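Local coordinates for glucosamine kinase (Streptacidiphilus jiangxiensis, PDB 6HWJ), which catalyses the magnesium- and ATP-dependent phosphorylation of D-glucosamine to D-glucosamine 6-phosphate and, to a lesser extent, acts on glucose, at residues T161-A173 / V179-A191. Numbering follows the deposited sequence.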
loop_
_atom_site.group_PDB
_atom_site.type_symbol
_atom_site.label_atom_id
_atom_site.label_comp_id
_atom_site.label_asym_id
_atom_site.label_seq_id
_atom_site.Cartn_x
_atom_site.Cartn_y
_atom_site.Cartn_z
ATOM N N THR A 161 5.351 5.886 14.602
ATOM C CA THR A 161 5.141 7.267 14.150
ATOM C C THR A 161 5.756 7.571 12.792
ATOM O O THR A 161 5.638 8.706 12.320
ATOM C CB THR A 161 5.701 8.274 15.169
ATOM O OG1 THR A 161 7.131 8.120 15.289
ATOM C CG2 THR A 161 5.055 8.062 16.530
ATOM N N GLU A 162 6.416 6.604 12.143
ATOM C CA GLU A 162 7.053 6.879 10.852
ATOM C C GLU A 162 6.046 6.675 9.721
ATOM O O GLU A 162 6.180 5.825 8.853
ATOM C CB GLU A 162 8.291 6.013 10.681
ATOM C CG GLU A 162 9.462 6.527 11.508
ATOM C CD GLU A 162 10.645 5.604 11.459
ATOM O OE1 GLU A 162 11.539 5.835 10.623
ATOM O OE2 GLU A 162 10.657 4.642 12.253
ATOM N N MET A 163 4.999 7.495 9.791
ATOM C CA MET A 163 3.914 7.554 8.832
ATOM C C MET A 163 3.232 8.911 9.013
ATOM O O MET A 163 3.357 9.516 10.076
ATOM C CB MET A 163 2.912 6.415 9.057
ATOM C CG MET A 163 2.288 6.404 10.427
ATOM S SD MET A 163 1.018 5.118 10.619
ATOM C CE MET A 163 0.671 5.236 12.350
ATOM N N PRO A 164 2.508 9.402 8.010
ATOM C CA PRO A 164 1.718 10.624 8.226
ATOM C C PRO A 164 0.862 10.437 9.469
ATOM O O PRO A 164 0.180 9.417 9.618
ATOM C CB PRO A 164 0.873 10.745 6.955
ATOM C CG PRO A 164 1.574 9.920 5.924
ATOM C CD PRO A 164 2.216 8.780 6.708
ATOM N N ARG A 165 0.948 11.391 10.396
ATOM C CA ARG A 165 0.246 11.233 11.652
ATOM C C ARG A 165 -1.243 10.971 11.380
ATOM O O ARG A 165 -1.877 11.738 10.652
ATOM C CB ARG A 165 0.400 12.484 12.530
ATOM C CG ARG A 165 -0.308 12.339 13.880
ATOM C CD ARG A 165 -0.691 13.682 14.468
ATOM N NE ARG A 165 0.424 14.331 15.150
ATOM C CZ ARG A 165 0.686 14.218 16.450
ATOM N NH1 ARG A 165 1.726 14.856 16.963
ATOM N NH2 ARG A 165 -0.079 13.469 17.231
ATOM N N PRO A 166 -1.820 9.910 11.935
ATOM C CA PRO A 166 -3.260 9.693 11.773
ATOM C C PRO A 166 -4.049 10.654 12.638
ATOM O O PRO A 166 -3.733 10.857 13.813
ATOM C CB PRO A 166 -3.456 8.239 12.218
ATOM C CG PRO A 166 -2.383 8.034 13.214
ATOM C CD PRO A 166 -1.190 8.825 12.722
ATOM N N TRP A 167 -5.078 11.245 12.034
ATOM C CA TRP A 167 -6.059 12.056 12.727
ATOM C C TRP A 167 -7.329 11.286 13.041
ATOM O O TRP A 167 -7.892 11.434 14.126
ATOM C CB TRP A 167 -6.442 13.274 11.874
ATOM C CG TRP A 167 -5.395 14.343 11.771
ATOM C CD1 TRP A 167 -4.041 14.177 11.772
ATOM C CD2 TRP A 167 -5.633 15.751 11.631
ATOM N NE1 TRP A 167 -3.419 15.391 11.643
ATOM C CE2 TRP A 167 -4.370 16.377 11.556
ATOM C CE3 TRP A 167 -6.788 16.538 11.564
ATOM C CZ2 TRP A 167 -4.228 17.748 11.409
ATOM C CZ3 TRP A 167 -6.653 17.911 11.436
ATOM C CH2 TRP A 167 -5.381 18.506 11.361
ATOM N N GLY A 168 -7.806 10.471 12.096
ATOM C CA GLY A 168 -8.993 9.690 12.356
ATOM C C GLY A 168 -9.257 8.691 11.256
ATOM O O GLY A 168 -8.707 8.776 10.149
ATOM N N LEU A 169 -10.134 7.752 11.586
ATOM C CA LEU A 169 -10.613 6.739 10.673
ATOM C C LEU A 169 -12.119 6.606 10.814
ATOM O O LEU A 169 -12.643 6.587 11.934
ATOM C CB LEU A 169 -9.958 5.390 10.982
ATOM C CG LEU A 169 -8.441 5.353 10.854
ATOM C CD1 LEU A 169 -7.894 4.090 11.489
ATOM C CD2 LEU A 169 -8.061 5.460 9.389
ATOM N N LEU A 170 -12.807 6.504 9.682
ATOM C CA LEU A 170 -14.235 6.205 9.652
ATOM C C LEU A 170 -14.421 4.835 9.021
ATOM O O LEU A 170 -14.011 4.619 7.872
ATOM C CB LEU A 170 -15.013 7.252 8.864
ATOM C CG LEU A 170 -16.493 6.934 8.639
ATOM C CD1 LEU A 170 -17.214 6.819 9.989
ATOM C CD2 LEU A 170 -17.170 7.966 7.755
ATOM N N THR A 171 -15.023 3.913 9.776
ATOM C CA THR A 171 -15.262 2.565 9.288
ATOM C C THR A 171 -16.714 2.167 9.510
ATOM O O THR A 171 -17.424 2.734 10.350
ATOM C CB THR A 171 -14.341 1.539 9.977
ATOM O OG1 THR A 171 -14.584 1.566 11.390
ATOM C CG2 THR A 171 -12.882 1.862 9.693
ATOM N N LEU A 172 -17.141 1.184 8.731
ATOM C CA LEU A 172 -18.454 0.590 8.831
ATOM C C LEU A 172 -18.295 -0.727 9.576
ATOM O O LEU A 172 -17.486 -1.566 9.177
ATOM C CB LEU A 172 -19.044 0.372 7.440
ATOM C CG LEU A 172 -20.505 -0.077 7.311
ATOM C CD1 LEU A 172 -21.474 1.040 7.607
ATOM C CD2 LEU A 172 -20.717 -0.615 5.898
ATOM N N ALA A 173 -19.035 -0.888 10.662
ATOM C CA ALA A 173 -18.873 -2.042 11.545
ATOM C C ALA A 173 -19.591 -3.232 10.918
ATOM O O ALA A 173 -20.803 -3.377 11.048
ATOM C CB ALA A 173 -19.421 -1.744 12.939
ATOM N N VAL A 179 -14.999 -1.967 7.605
ATOM C CA VAL A 179 -14.830 -1.538 6.225
ATOM C C VAL A 179 -14.437 -0.066 6.223
ATOM O O VAL A 179 -15.142 0.767 6.794
ATOM C CB VAL A 179 -16.134 -1.755 5.427
ATOM C CG1 VAL A 179 -16.046 -1.109 4.047
ATOM C CG2 VAL A 179 -16.440 -3.244 5.317
ATOM N N LEU A 180 -13.335 0.253 5.559
ATOM C CA LEU A 180 -12.844 1.621 5.510
ATOM C C LEU A 180 -13.733 2.477 4.627
ATOM O O LEU A 180 -13.989 2.137 3.466
ATOM C CB LEU A 180 -11.418 1.651 4.976
ATOM C CG LEU A 180 -10.818 3.020 4.638
ATOM C CD1 LEU A 180 -10.649 3.885 5.879
ATOM C CD2 LEU A 180 -9.476 2.863 3.947
ATOM N N LEU A 181 -14.179 3.607 5.175
ATOM C CA LEU A 181 -14.953 4.586 4.427
ATOM C C LEU A 181 -14.181 5.875 4.204
ATOM O O LEU A 181 -14.341 6.488 3.140
ATOM C CB LEU A 181 -16.250 4.908 5.161
ATOM C CG LEU A 181 -17.152 3.730 5.536
ATOM C CD1 LEU A 181 -18.425 4.247 6.231
ATOM C CD2 LEU A 181 -17.495 2.893 4.329
ATOM N N ALA A 182 -13.344 6.269 5.169
ATOM C CA ALA A 182 -12.553 7.494 5.068
ATOM C C ALA A 182 -11.406 7.444 6.064
ATOM O O ALA A 182 -11.561 6.949 7.179
ATOM C CB ALA A 182 -13.387 8.750 5.330
ATOM N N SER A 183 -10.263 7.986 5.659
ATOM C CA SER A 183 -9.121 8.179 6.533
ATOM C C SER A 183 -8.734 9.651 6.511
ATOM O O SER A 183 -8.923 10.348 5.505
ATOM C CB SER A 183 -7.935 7.317 6.099
ATOM O OG SER A 183 -7.568 7.614 4.766
ATOM N N VAL A 184 -8.208 10.119 7.642
ATOM C CA VAL A 184 -7.690 11.473 7.792
ATOM C C VAL A 184 -6.299 11.354 8.394
ATOM O O VAL A 184 -6.134 10.798 9.483
ATOM C CB VAL A 184 -8.593 12.335 8.673
ATOM C CG1 VAL A 184 -8.166 13.787 8.638
ATOM C CG2 VAL A 184 -10.051 12.201 8.230
ATOM N N VAL A 185 -5.292 11.841 7.669
ATOM C CA VAL A 185 -3.910 11.792 8.112
ATOM C C VAL A 185 -3.262 13.145 7.827
ATOM O O VAL A 185 -3.768 13.957 7.051
ATOM C CB VAL A 185 -3.100 10.661 7.429
ATOM C CG1 VAL A 185 -3.778 9.315 7.609
ATOM C CG2 VAL A 185 -2.931 11.000 5.944
ATOM N N ALA A 186 -2.095 13.350 8.432
ATOM C CA ALA A 186 -1.373 14.594 8.261
ATOM C C ALA A 186 -0.972 14.771 6.806
ATOM O O ALA A 186 -0.685 13.797 6.097
ATOM C CB ALA A 186 -0.131 14.619 9.149
ATOM N N TYR A 187 -1.014 16.016 6.354
ATOM C CA TYR A 187 -0.559 16.411 5.025
ATOM C C TYR A 187 0.929 16.745 5.098
ATOM O O TYR A 187 1.348 17.493 5.976
ATOM C CB TYR A 187 -1.363 17.636 4.563
ATOM C CG TYR A 187 -1.001 18.210 3.206
ATOM C CD1 TYR A 187 -0.782 17.382 2.118
ATOM C CD2 TYR A 187 -0.926 19.584 3.014
ATOM C CE1 TYR A 187 -0.480 17.911 0.874
ATOM C CE2 TYR A 187 -0.628 20.121 1.777
ATOM C CZ TYR A 187 -0.408 19.280 0.712
ATOM O OH TYR A 187 -0.104 19.798 -0.524
ATOM N N LEU A 188 1.706 16.202 4.162
ATOM C CA LEU A 188 3.157 16.378 4.115
ATOM C C LEU A 188 3.524 17.028 2.788
ATOM O O LEU A 188 4.011 16.349 1.875
ATOM C CB LEU A 188 3.852 15.028 4.292
ATOM C CG LEU A 188 3.471 14.229 5.553
ATOM C CD1 LEU A 188 4.268 12.945 5.645
ATOM C CD2 LEU A 188 3.702 15.057 6.796
ATOM N N PRO A 189 3.343 18.347 2.658
ATOM C CA PRO A 189 3.468 18.969 1.325
ATOM C C PRO A 189 4.867 18.877 0.733
ATOM O O PRO A 189 5.004 18.718 -0.486
ATOM C CB PRO A 189 3.054 20.437 1.573
ATOM C CG PRO A 189 3.338 20.678 3.023
ATOM C CD PRO A 189 3.079 19.337 3.720
ATOM N N GLY A 190 5.901 18.955 1.549
ATOM C CA GLY A 190 7.261 18.924 1.029
ATOM C C GLY A 190 7.931 17.567 1.071
ATOM O O GLY A 190 9.110 17.472 1.430
ATOM N N ALA A 191 7.209 16.514 0.676
ATOM C CA ALA A 191 7.676 15.143 0.838
ATOM C C ALA A 191 7.694 14.423 -0.507
ATOM O O ALA A 191 6.698 14.418 -1.236
ATOM C CB ALA A 191 6.790 14.383 1.833
#
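Trp167 and Gly168 both donate their backbone N-H to Val184 O, at 2.8 Å from Trp167 N and 3.1 Å from Gly168 N, arriving from the same face of that carbonyl's plane. This double grip defines a classic beta bulge in the antiparallel hairpin of strands 166-172 and 179-186. A second classic bulge lies on the other strand, where Leu170 O accepts from Leu181 N (2.9 Å) and Ala182 N (3.2 Å). Leu170 N closes this bulge, reaching Ala182 O almost straight, with 176° at the hydrogen.

Trp167 CB lies 3.7 Å from Val184 CG1, the branch that chi1 of -171° sets anti to the backbone N, while the indole slants past the Ala186 backbone. Leu181 lays its CB 4.0 Å from Leu170 CG, and its CD1 touches Leu172 CB. On the sheet face opposite Leu170 and Val184, Leu169 CD2 meets Ser183 CB at 3.8 Å. At the open end of the hairpin, Pro164 CB sits against Val185 CG2 and its CG against Leu188 CD1.

Further out, strand 98-102 flanks 166-172, strand 130-134 flanks 179-186, and helix 148-157 covers Pro166 and Thr171. The bond from Ala186 N to Arg165 O (2.8 Å), with the apolar contacts of Pro164, ties the start of Ala186-Leu188, inferred to bind ATP, to the lead-in of strand 166-172, a position consistent with the interlobe linker of protein-kinase-like folds.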